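Putative rubredoxin reductase (Rhodopseudomonas palustris, PDB 3FG2) probably passes electrons from NADH through its bound FAD to a ferredoxin that serves the CYP199A2 monooxygenase system. Local coordinates at residues G13-V16 with A17-L20; P39-R42 with P43-S46; E133-R136 with Q137-D141; A296-Q299 with A300-V303. One frame throughout, in Å; residues are numbered along the deposited sequence.

Interaction 1 of 4, residues G13-V16 with A17-L20; sequences GFQV and AVSL
F14 and V18 meet one turn apart on helix 11-22, the helix of the beta-alpha-beta unit that opens the FAD-binding Rossmann-type domain. CG2 of V18 lies over one face of the F14 ring, 3.8 Å from the ring centroid and 24° off the ring normal. This is a CH-pi contact, displaced toward the CE1 and CZ side of the ring. CG of F14 is anti to the backbone N (chi1 169°), and CG2 of V18 stands beside its own backbone N, which brings the methyl over the ring.

One residue along, S19 pairs with Q15, again one turn apart. The backbone O of Q15 takes two donors from S19: N at 2.7 Å, nearly straight, and OG at 3.1 Å. The hydroxyl comes from above the carbonyl plane. OG also lies 2.9 Å from OE1 of the Q15 side chain. The hydroxyl is thus folded back on the helix. The side chains of V16 and L20 meet only loosely (CG2 to CD2 4.5 Å), while L20 N donates to V16 O at 2.9 Å.

Outside the segment, F61 stacks on F14, and F66 of helix 64-69 touches both F14 and V18. V16 and A17 pack on I6 of strand 4-7. G13 belongs to the FAD pocket and is the third glycine of a probable GxGxxG motif. Its O accepts the N-H of A17 at 3.3 Å, with an N-H...O angle of 156°.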
loop_
_atom_site.group_PDB
_atom_site.type_symbol
_atom_site.label_atom_id
_atom_site.label_comp_id
_atom_site.label_asym_id
_atom_site.label_seq_id
_atom_site.Cartn_x
_atom_site.Cartn_y
_atom_site.Cartn_z
ATOM N N GLY A 13 12.078 1.684 4.322
ATOM C CA GLY A 13 13.449 2.159 4.340
ATOM C C GLY A 13 13.725 3.079 5.513
ATOM O O GLY A 13 14.718 2.921 6.228
ATOM N N PHE A 14 12.842 4.049 5.709
ATOM C CA PHE A 14 12.977 5.001 6.799
ATOM C C PHE A 14 12.877 4.313 8.163
ATOM O O PHE A 14 13.671 4.586 9.065
ATOM C CB PHE A 14 11.893 6.073 6.687
ATOM C CG PHE A 14 11.776 6.943 7.901
ATOM C CD1 PHE A 14 12.729 7.912 8.172
ATOM C CD2 PHE A 14 10.714 6.777 8.788
ATOM C CE1 PHE A 14 12.629 8.711 9.312
ATOM C CE2 PHE A 14 10.603 7.569 9.932
ATOM C CZ PHE A 14 11.562 8.538 10.195
ATOM N N GLN A 15 11.903 3.419 8.305
ATOM C CA GLN A 15 11.693 2.711 9.564
ATOM C C GLN A 15 12.850 1.813 9.984
ATOM O O GLN A 15 13.204 1.771 11.162
ATOM C CB GLN A 15 10.408 1.885 9.503
ATOM C CG GLN A 15 10.010 1.288 10.843
ATOM C CD GLN A 15 9.768 2.349 11.905
ATOM O OE1 GLN A 15 10.384 2.329 12.978
ATOM N NE2 GLN A 15 8.866 3.285 11.612
ATOM N N VAL A 16 13.441 1.084 9.045
ATOM C CA VAL A 16 14.554 0.215 9.406
ATOM C C VAL A 16 15.744 1.068 9.855
ATOM O O VAL A 16 16.470 0.704 10.778
ATOM C CB VAL A 16 14.977 -0.696 8.235
ATOM C CG1 VAL A 16 15.567 0.126 7.114
ATOM C CG2 VAL A 16 15.975 -1.725 8.722
ATOM N N ALA A 17 15.933 2.213 9.210
ATOM C CA ALA A 17 17.026 3.103 9.581
ATOM C C ALA A 17 16.820 3.542 11.027
ATOM O O ALA A 17 17.706 3.405 11.873
ATOM C CB ALA A 17 17.048 4.326 8.662
ATOM N N VAL A 18 15.634 4.072 11.296
ATOM C CA VAL A 18 15.288 4.541 12.626
ATOM C C VAL A 18 15.343 3.435 13.676
ATOM O O VAL A 18 15.990 3.599 14.707
ATOM C CB VAL A 18 13.889 5.183 12.623
ATOM C CG1 VAL A 18 13.404 5.406 14.047
ATOM C CG2 VAL A 18 13.943 6.504 11.868
ATOM N N SER A 19 14.683 2.312 13.410
ATOM C CA SER A 19 14.667 1.204 14.357
ATOM C C SER A 19 16.063 0.659 14.604
ATOM O O SER A 19 16.357 0.129 15.679
ATOM C CB SER A 19 13.765 0.080 13.851
ATOM O OG SER A 19 12.410 0.490 13.849
ATOM N N LEU A 20 16.919 0.787 13.600
ATOM C CA LEU A 20 18.285 0.307 13.711
ATOM C C LEU A 20 18.993 1.148 14.778
ATOM O O LEU A 20 19.667 0.614 15.664
ATOM C CB LEU A 20 18.974 0.443 12.355
ATOM C CG LEU A 20 19.976 -0.604 11.858
ATOM C CD1 LEU A 20 19.609 -2.007 12.330
ATOM C CD2 LEU A 20 20.000 -0.529 10.325
#

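Interaction 2 of 4, residues P39-R42 with P43-S46; sequences PYQR and PPLS. With FAD (flavin-adenine dinucleotide), chain B.
The R42 guanidinium lies flat between the Y40 ring and the FAD diphosphate, and L45 meets the same ring at its edge. NH1 of R42 sits 3.7 Å above the centre of the Y40 ring. CZ of Y40 lies over one face of the guanidinium, and O2A of FAD lies 3.5 Å above the opposite face, offset toward its rim. NH1 also gives a weak hydrogen bond to the backbone O of Y40 at 2.8 Å. NH2 reaches the adenosine ribose, 3.0 Å from O3B of FAD, and forms a salt bridge with E35. The R42 chain bends at CB-CG (chi2 65°) and then runs straight, along the ribityl and diphosphate part of the cofactor.

CD1 of L45 lies in the plane of the Y40 ring, 3.9 Å from CE1, and the two side chains cross at about a right angle. Y40 OH is hydrogen-bonded to E35 as well.

This loop after strand 29-32 is part of the FAD pocket of the Rossmann-type domain. With an alanine in place of R42, E35 is likely to lose its salt-bridge mate, and the Y40 ring face and the diphosphate the cation between them.

After R42 the chain turns at two prolines. L45 N donates to R42 O at 2.8 Å, from above the carbonyl plane. P43 then packs on the flavin, its CA 3.3 Å from N5. CB of L45 and OG of S46 approach the methyl C7M, and S46 OG is hydrogen-bonded to E156.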
loop_
_atom_site.group_PDB
_atom_site.type_symbol
_atom_site.label_atom_id
_atom_site.label_comp_id
_atom_site.label_asym_id
_atom_site.label_seq_id
_atom_site.Cartn_x
_atom_site.Cartn_y
_atom_site.Cartn_z
ATOM N N PRO A 39 12.207 11.709 3.142
ATOM C CA PRO A 39 11.331 10.541 3.281
ATOM C C PRO A 39 9.931 11.004 3.695
ATOM O O PRO A 39 9.792 11.785 4.631
ATOM C CB PRO A 39 12.034 9.730 4.358
ATOM C CG PRO A 39 13.470 9.971 4.038
ATOM C CD PRO A 39 13.510 11.465 3.785
ATOM N N TYR A 40 8.900 10.526 3.004
ATOM C CA TYR A 40 7.541 10.961 3.305
ATOM C C TYR A 40 6.479 9.869 3.410
ATOM O O TYR A 40 6.696 8.719 3.027
ATOM C CB TYR A 40 7.108 11.993 2.260
ATOM C CG TYR A 40 7.018 11.446 0.850
ATOM C CD1 TYR A 40 5.812 10.956 0.351
ATOM C CD2 TYR A 40 8.134 11.427 0.011
ATOM C CE1 TYR A 40 5.712 10.467 -0.948
ATOM C CE2 TYR A 40 8.046 10.934 -1.295
ATOM C CZ TYR A 40 6.829 10.459 -1.765
ATOM O OH TYR A 40 6.714 9.980 -3.051
ATOM N N GLN A 41 5.319 10.260 3.927
ATOM C CA GLN A 41 4.186 9.360 4.121
ATOM C C GLN A 41 3.366 9.193 2.841
ATOM O O GLN A 41 3.114 10.159 2.121
ATOM C CB GLN A 41 3.265 9.910 5.217
ATOM C CG GLN A 41 3.952 10.268 6.536
ATOM C CD GLN A 41 3.088 11.175 7.408
ATOM O OE1 GLN A 41 1.986 10.801 7.818
ATOM N NE2 GLN A 41 3.584 12.379 7.681
ATOM N N ARG A 42 2.932 7.964 2.581
ATOM C CA ARG A 42 2.127 7.655 1.403
ATOM C C ARG A 42 0.614 7.779 1.602
ATOM O O ARG A 42 -0.080 8.364 0.776
ATOM C CB ARG A 42 2.438 6.238 0.911
ATOM C CG ARG A 42 3.497 6.166 -0.172
ATOM C CD ARG A 42 4.843 6.624 0.330
ATOM N NE ARG A 42 5.837 6.687 -0.738
ATOM C CZ ARG A 42 7.090 7.093 -0.556
ATOM N NH1 ARG A 42 7.489 7.466 0.651
ATOM N NH2 ARG A 42 7.945 7.135 -1.571
ATOM N N PRO A 43 0.085 7.243 2.707
ATOM C CA PRO A 43 -1.356 7.299 2.977
ATOM C C PRO A 43 -2.078 8.612 2.691
ATOM O O PRO A 43 -3.167 8.612 2.110
ATOM C CB PRO A 43 -1.448 6.894 4.449
ATOM C CG PRO A 43 -0.306 5.925 4.589
ATOM C CD PRO A 43 0.805 6.654 3.852
ATOM N N PRO A 44 -1.493 9.747 3.096
ATOM C CA PRO A 44 -2.151 11.036 2.850
ATOM C C PRO A 44 -2.224 11.454 1.374
ATOM O O PRO A 44 -3.002 12.338 1.014
ATOM C CB PRO A 44 -1.308 12.015 3.674
ATOM C CG PRO A 44 -0.712 11.141 4.754
ATOM C CD PRO A 44 -0.329 9.918 3.981
ATOM N N LEU A 45 -1.414 10.816 0.528
ATOM C CA LEU A 45 -1.358 11.142 -0.898
ATOM C C LEU A 45 -2.676 11.063 -1.664
ATOM O O LEU A 45 -2.914 11.851 -2.577
ATOM C CB LEU A 45 -0.323 10.256 -1.587
ATOM C CG LEU A 45 1.132 10.491 -1.173
ATOM C CD1 LEU A 45 2.021 9.435 -1.811
ATOM C CD2 LEU A 45 1.568 11.892 -1.596
ATOM N N SER A 46 -3.522 10.106 -1.304
ATOM C CA SER A 46 -4.808 9.944 -1.967
ATOM C C SER A 46 -5.919 10.359 -1.019
ATOM O O SER A 46 -7.098 10.081 -1.256
ATOM C CB SER A 46 -5.002 8.488 -2.376
ATOM O OG SER A 46 -4.802 7.637 -1.265
HETATM P PA FAD B . 7.462 2.791 -0.525
HETATM O O1A FAD B . 6.840 2.778 -1.874
HETATM O O2A FAD B . 6.994 3.600 0.455
HETATM O O5B FAD B . 8.830 3.398 -0.875
HETATM C C5B FAD B . 9.755 2.847 -1.866
HETATM C C4B FAD B . 10.809 3.959 -2.060
HETATM O O4B FAD B . 11.994 3.327 -2.677
HETATM C C3B FAD B . 10.406 5.101 -3.011
HETATM O O3B FAD B . 10.645 6.397 -2.561
HETATM C C2B FAD B . 11.083 4.692 -4.289
HETATM O O2B FAD B . 11.229 5.735 -5.203
HETATM C C1B FAD B . 12.406 4.219 -3.764
HETATM N N9A FAD B . 13.200 3.342 -4.628
HETATM C C8A FAD B . 12.732 2.373 -5.478
HETATM N N7A FAD B . 13.702 1.749 -6.135
HETATM C C5A FAD B . 14.858 2.330 -5.701
HETATM C C6A FAD B . 16.275 2.089 -6.051
HETATM N N6A FAD B . 16.683 1.191 -6.918
HETATM N N1A FAD B . 17.180 2.893 -5.387
HETATM C C2A FAD B . 16.798 3.845 -4.471
HETATM N N3A FAD B . 15.527 4.128 -4.097
HETATM C C4A FAD B . 14.588 3.343 -4.741
HETATM N N1 FAD B . -1.169 1.539 3.366
HETATM C C2 FAD B . -1.918 1.506 4.468
HETATM O O2 FAD B . -1.763 0.664 5.300
HETATM N N3 FAD B . -2.943 2.476 4.720
HETATM C C4 FAD B . -3.203 3.502 3.828
HETATM O O4 FAD B . -4.078 4.310 4.078
HETATM C C4X FAD B . -2.386 3.551 2.619
HETATM N N5 FAD B . -2.588 4.538 1.712
HETATM C C5X FAD B . -1.791 4.562 0.581
HETATM C C6 FAD B . -2.009 5.614 -0.353
HETATM C C7 FAD B . -1.259 5.725 -1.506
HETATM C C7M FAD B . -1.530 6.865 -2.469
HETATM C C8 FAD B . -0.209 4.740 -1.790
HETATM C C8M FAD B . 0.653 4.802 -3.032
HETATM C C9 FAD B . 0.012 3.690 -0.874
HETATM C C9A FAD B . -0.764 3.594 0.306
HETATM N N10 FAD B . -0.580 2.547 1.303
HETATM C C10 FAD B . -1.353 2.513 2.429
HETATM C "C1'" FAD B . 0.481 1.542 1.042
HETATM C "C2'" FAD B . 1.826 1.992 1.692
HETATM O "O2'" FAD B . 2.141 3.278 1.207
HETATM C "C3'" FAD B . 2.887 0.979 1.313
HETATM O "O3'" FAD B . 2.540 -0.296 1.842
HETATM C "C4'" FAD B . 4.233 1.410 1.868
HETATM O "O4'" FAD B . 4.604 2.713 1.346
HETATM C "C5'" FAD B . 5.267 0.386 1.467
HETATM O "O5'" FAD B . 6.656 0.890 2.023
HETATM P P FAD B . 7.906 0.617 1.236
HETATM O O1P FAD B . 8.998 1.245 2.149
HETATM O O2P FAD B . 8.103 -0.726 0.918
HETATM O O3P FAD B . 7.868 1.330 -0.044
#

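Interaction 3 of 4, residues E133-R136 with Q137-D141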
loop_
_atom_site.group_PDB
_atom_site.type_symbol
_atom_site.label_atom_id
_atom_site.label_comp_id
_atom_site.label_asym_id
_atom_site.label_seq_id
_atom_site.Cartn_x
_atom_site.Cartn_y
_atom_site.Cartn_z
ATOM N N GLU A 133 0.667 15.770 -6.259
ATOM C CA GLU A 133 0.667 17.221 -6.419
ATOM C C GLU A 133 0.149 17.682 -7.782
ATOM O O GLU A 133 -0.577 18.679 -7.862
ATOM C CB GLU A 133 2.070 17.789 -6.183
ATOM C CG GLU A 133 2.150 19.299 -6.343
ATOM C CD GLU A 133 1.172 20.039 -5.452
ATOM O OE1 GLU A 133 0.957 21.242 -5.689
ATOM O OE2 GLU A 133 0.614 19.431 -4.514
ATOM N N VAL A 134 0.511 16.974 -8.850
ATOM C CA VAL A 134 0.037 17.366 -10.178
ATOM C C VAL A 134 -1.473 17.160 -10.269
ATOM O O VAL A 134 -2.196 17.982 -10.829
ATOM C CB VAL A 134 0.717 16.554 -11.306
ATOM C CG1 VAL A 134 2.221 16.521 -11.097
ATOM C CG2 VAL A 134 0.154 15.157 -11.358
ATOM N N LEU A 135 -1.950 16.061 -9.700
ATOM C CA LEU A 135 -3.371 15.757 -9.722
ATOM C C LEU A 135 -4.127 16.826 -8.931
ATOM O O LEU A 135 -5.203 17.270 -9.334
ATOM C CB LEU A 135 -3.604 14.367 -9.129
ATOM C CG LEU A 135 -4.984 13.732 -9.312
ATOM C CD1 LEU A 135 -5.467 13.890 -10.756
ATOM C CD2 LEU A 135 -4.887 12.261 -8.937
ATOM N N ARG A 136 -3.544 17.248 -7.814
ATOM C CA ARG A 136 -4.149 18.271 -6.969
ATOM C C ARG A 136 -4.331 19.574 -7.754
ATOM O O ARG A 136 -5.359 20.242 -7.643
ATOM C CB ARG A 136 -3.259 18.528 -5.747
ATOM C CG ARG A 136 -3.875 19.454 -4.690
ATOM C CD ARG A 136 -2.880 19.728 -3.571
ATOM N NE ARG A 136 -1.803 20.612 -4.007
ATOM C CZ ARG A 136 -1.907 21.937 -4.084
ATOM N NH1 ARG A 136 -3.040 22.541 -3.746
ATOM N NH2 ARG A 136 -0.879 22.661 -4.504
ATOM N N GLN A 137 -3.324 19.926 -8.549
ATOM C CA GLN A 137 -3.364 21.141 -9.354
ATOM C C GLN A 137 -4.187 20.990 -10.635
ATOM O O GLN A 137 -4.706 21.977 -11.158
ATOM C CB GLN A 137 -1.945 21.570 -9.738
ATOM C CG GLN A 137 -1.064 21.954 -8.578
ATOM C CD GLN A 137 0.317 22.392 -9.026
ATOM O OE1 GLN A 137 0.454 23.238 -9.911
ATOM N NE2 GLN A 137 1.352 21.825 -8.410
ATOM N N ARG A 138 -4.302 19.759 -11.135
ATOM C CA ARG A 138 -5.030 19.490 -12.373
ATOM C C ARG A 138 -6.555 19.443 -12.252
ATOM O O ARG A 138 -7.260 19.872 -13.168
ATOM C CB ARG A 138 -4.539 18.173 -12.984
ATOM C CG ARG A 138 -5.076 17.863 -14.384
ATOM C CD ARG A 138 -4.378 18.701 -15.441
ATOM N NE ARG A 138 -2.925 18.568 -15.366
ATOM C CZ ARG A 138 -2.209 17.602 -15.941
ATOM N NH1 ARG A 138 -2.801 16.654 -16.659
ATOM N NH2 ARG A 138 -0.889 17.584 -15.790
ATOM N N MET A 139 -7.061 18.929 -11.133
ATOM C CA MET A 139 -8.505 18.808 -10.931
ATOM C C MET A 139 -9.328 20.080 -11.096
ATOM O O MET A 139 -10.430 20.044 -11.646
ATOM C CB MET A 139 -8.802 18.210 -9.559
ATOM C CG MET A 139 -8.476 16.732 -9.428
ATOM S SD MET A 139 -9.034 16.113 -7.829
ATOM C CE MET A 139 -7.605 16.462 -6.811
ATOM N N PRO A 140 -8.822 21.220 -10.605
ATOM C CA PRO A 140 -9.580 22.470 -10.742
ATOM C C PRO A 140 -9.823 22.903 -12.194
ATOM O O PRO A 140 -10.760 23.652 -12.477
ATOM C CB PRO A 140 -8.731 23.473 -9.960
ATOM C CG PRO A 140 -7.339 22.922 -10.098
ATOM C CD PRO A 140 -7.558 21.448 -9.883
ATOM N N ASP A 141 -8.982 22.427 -13.109
ATOM C CA ASP A 141 -9.120 22.765 -14.523
ATOM C C ASP A 141 -9.784 21.634 -15.302
ATOM O O ASP A 141 -9.794 21.643 -16.532
ATOM C CB ASP A 141 -7.751 23.056 -15.145
ATOM C CG ASP A 141 -6.962 24.078 -14.359
ATOM O OD1 ASP A 141 -6.412 23.712 -13.298
ATOM O OD2 ASP A 141 -6.901 25.248 -14.797
#
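The C-terminal half of helix 129-138 carries this contact, near the end of the helix, with a 3-10 segment at M139 and P140. Its polar side is a network of three side chains centred on the E133 carboxylate. R136 grips E133 side-on in a salt bridge made with two nitrogens. NH2 donates to OE1 at 2.6 Å on its syn lone pair, and beside it NE donates to OE2 at 2.7 Å, almost straight at 173°. CD of E133 lies in the guanidinium plane, at its edge. Q137 NE2 then donates to the anti side of OE1 at 2.8 Å in a bent bond. The carboxylate and amide planes stand 53° apart. CG of E133 points away from the backbone N and the chain bends at chi2 (56°), which turns the carboxylate along the helix toward both partners. OE2 is also bonded to Y49 OH.

On the apolar side, CD1 of L135 approaches CG of M139 at 4.3 Å, and CE of M139 curls back to R136 CA at 3.9 Å. L135 and M139 both touch F157 of helix 152-163. R138 turns elsewhere, in a salt bridge to D122.

Without its carboxylate, as with an alanine at E133, the R136 guanidinium would probably lack its counter-charge, and the Q137 amide and the Y49 hydroxyl their shared partner. With OE1 and OE2 each holding two partners, the carboxylate is fixed in rotation, and the positive charge of R136 is likely to favour its ionised form.

Interaction 4 of 4, residues A296-Q299 with A300-V303; sequences ATDQ and ARCV
Backbone hydrogen bonds tie A296-Q299 to A300-V303 in four successive i to i+4 steps. A300 N donates to A296 O at 3.0 Å, and R301 N to T297 O at 3.0 Å. C302 N follows with D298 O, and V303 N with Q299 O at 3.1 Å. The R301 bond is in the carbonyl plane of T297; the N-H...O angle is 161°.

Side-chain carbons lie against backbone carbonyl oxygens. CB of A300 sits 3.3 Å from the O of A296, and CG2 of V303 lies 3.6 Å from Q299 O. CG of R301 stands beside its backbone N (chi1 -77°), and the chain runs extended from CG to NE, passing 3.6 Å from T297 O at CG. The T297 and R301 side chains point the same way, but their closest approach is doubtful.

The one charged pair is distant: D298 OD1 is 5.2 Å from R301 NE. The charged atoms are not in contact, and any attraction is probably weak. The polar side chains instead find partners elsewhere. T297 OG1 bonds to V293 O, D298 OD2 to Q294, and Q299 OE1 to the backbone N of G274.

A296 and A300, with R301 beside them, face helix 11-22. A296 touches A12 and the bound FAD, while A300 packs on Q15. A296 thus adds to the FAD pocket where helix 293-306 packs on the first helix of the Rossmann-type domain.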
loop_
_atom_site.group_PDB
_atom_site.type_symbol
_atom_site.label_atom_id
_atom_site.label_comp_id
_atom_site.label_asym_id
_atom_site.label_seq_id
_atom_site.Cartn_x
_atom_site.Cartn_y
_atom_site.Cartn_z
ATOM N N ALA A 296 5.295 -2.756 6.180
ATOM C CA ALA A 296 6.573 -2.089 5.972
ATOM C C ALA A 296 7.235 -1.819 7.314
ATOM O O ALA A 296 8.429 -2.059 7.505
ATOM C CB ALA A 296 6.359 -0.769 5.217
ATOM N N THR A 297 6.432 -1.326 8.243
ATOM C CA THR A 297 6.894 -0.983 9.573
ATOM C C THR A 297 7.340 -2.187 10.398
ATOM O O THR A 297 8.468 -2.221 10.886
ATOM C CB THR A 297 5.784 -0.218 10.322
ATOM O OG1 THR A 297 5.530 1.019 9.643
ATOM C CG2 THR A 297 6.183 0.061 11.754
ATOM N N ASP A 298 6.467 -3.177 10.555
ATOM C CA ASP A 298 6.811 -4.349 11.349
ATOM C C ASP A 298 7.978 -5.113 10.745
ATOM O O ASP A 298 8.832 -5.634 11.465
ATOM C CB ASP A 298 5.611 -5.287 11.502
ATOM C CG ASP A 298 4.455 -4.644 12.244
ATOM O OD1 ASP A 298 4.686 -3.711 13.052
ATOM O OD2 ASP A 298 3.309 -5.091 12.023
ATOM N N GLN A 299 8.026 -5.182 9.422
ATOM C CA GLN A 299 9.120 -5.889 8.784
ATOM C C GLN A 299 10.426 -5.156 9.062
ATOM O O GLN A 299 11.461 -5.787 9.311
ATOM C CB GLN A 299 8.869 -6.021 7.284
ATOM C CG GLN A 299 8.192 -7.329 6.905
ATOM C CD GLN A 299 8.091 -7.518 5.411
ATOM O OE1 GLN A 299 8.981 -7.108 4.661
ATOM N NE2 GLN A 299 7.016 -8.158 4.966
ATOM N N ALA A 300 10.376 -3.826 9.039
ATOM C CA ALA A 300 11.564 -3.027 9.310
ATOM C C ALA A 300 12.054 -3.321 10.730
ATOM O O ALA A 300 13.248 -3.518 10.957
ATOM C CB ALA A 300 11.251 -1.551 9.159
ATOM N N ARG A 301 11.126 -3.355 11.684
ATOM C CA ARG A 301 11.477 -3.639 13.071
ATOM C C ARG A 301 12.141 -5.015 13.185
ATOM O O ARG A 301 13.148 -5.176 13.881
ATOM C CB ARG A 301 10.224 -3.590 13.953
ATOM C CG ARG A 301 9.735 -2.180 14.285
ATOM C CD ARG A 301 8.406 -2.224 15.039
ATOM N NE ARG A 301 8.144 -1.003 15.801
ATOM C CZ ARG A 301 7.968 0.202 15.269
ATOM N NH1 ARG A 301 8.018 0.364 13.956
ATOM N NH2 ARG A 301 7.750 1.250 16.053
ATOM N N CYS A 302 11.573 -6.000 12.493
ATOM C CA CYS A 302 12.100 -7.356 12.510
ATOM C C CYS A 302 13.559 -7.434 12.061
ATOM O O CYS A 302 14.369 -8.153 12.662
ATOM C CB CYS A 302 11.253 -8.251 11.616
ATOM S SG CYS A 302 11.826 -9.951 11.577
ATOM N N VAL A 303 13.884 -6.708 10.991
ATOM C CA VAL A 303 15.243 -6.679 10.464
ATOM C C VAL A 303 16.168 -5.924 11.413
ATOM O O VAL A 303 17.271 -6.384 11.705
ATOM C CB VAL A 303 15.285 -6.010 9.074
ATOM C CG1 VAL A 303 16.728 -5.697 8.675
ATOM C CG2 VAL A 303 14.656 -6.934 8.053
#

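Interactions 1 to 4 follow in series along the chain. Interactions 1 and 4 are neighbours, their centres about 8 Å apart. Helices 11-22 and 293-306 meet there: OG of S19 packs 3.8 Å from CG of R301. Interaction 2, in the loop after strand 29-32, has its centre about 17 Å from that of interaction 1, yet F14 touches P39. These three each contribute to the FAD pocket, interaction 2 the most directly. Interaction 3, on helix 129-138, lies about 33 Å from interaction 1 between centres and does not touch the others; its nearest atoms to interaction 2 are about 6 Å away. The cofactor pocket thus draws together distant parts of the sequence.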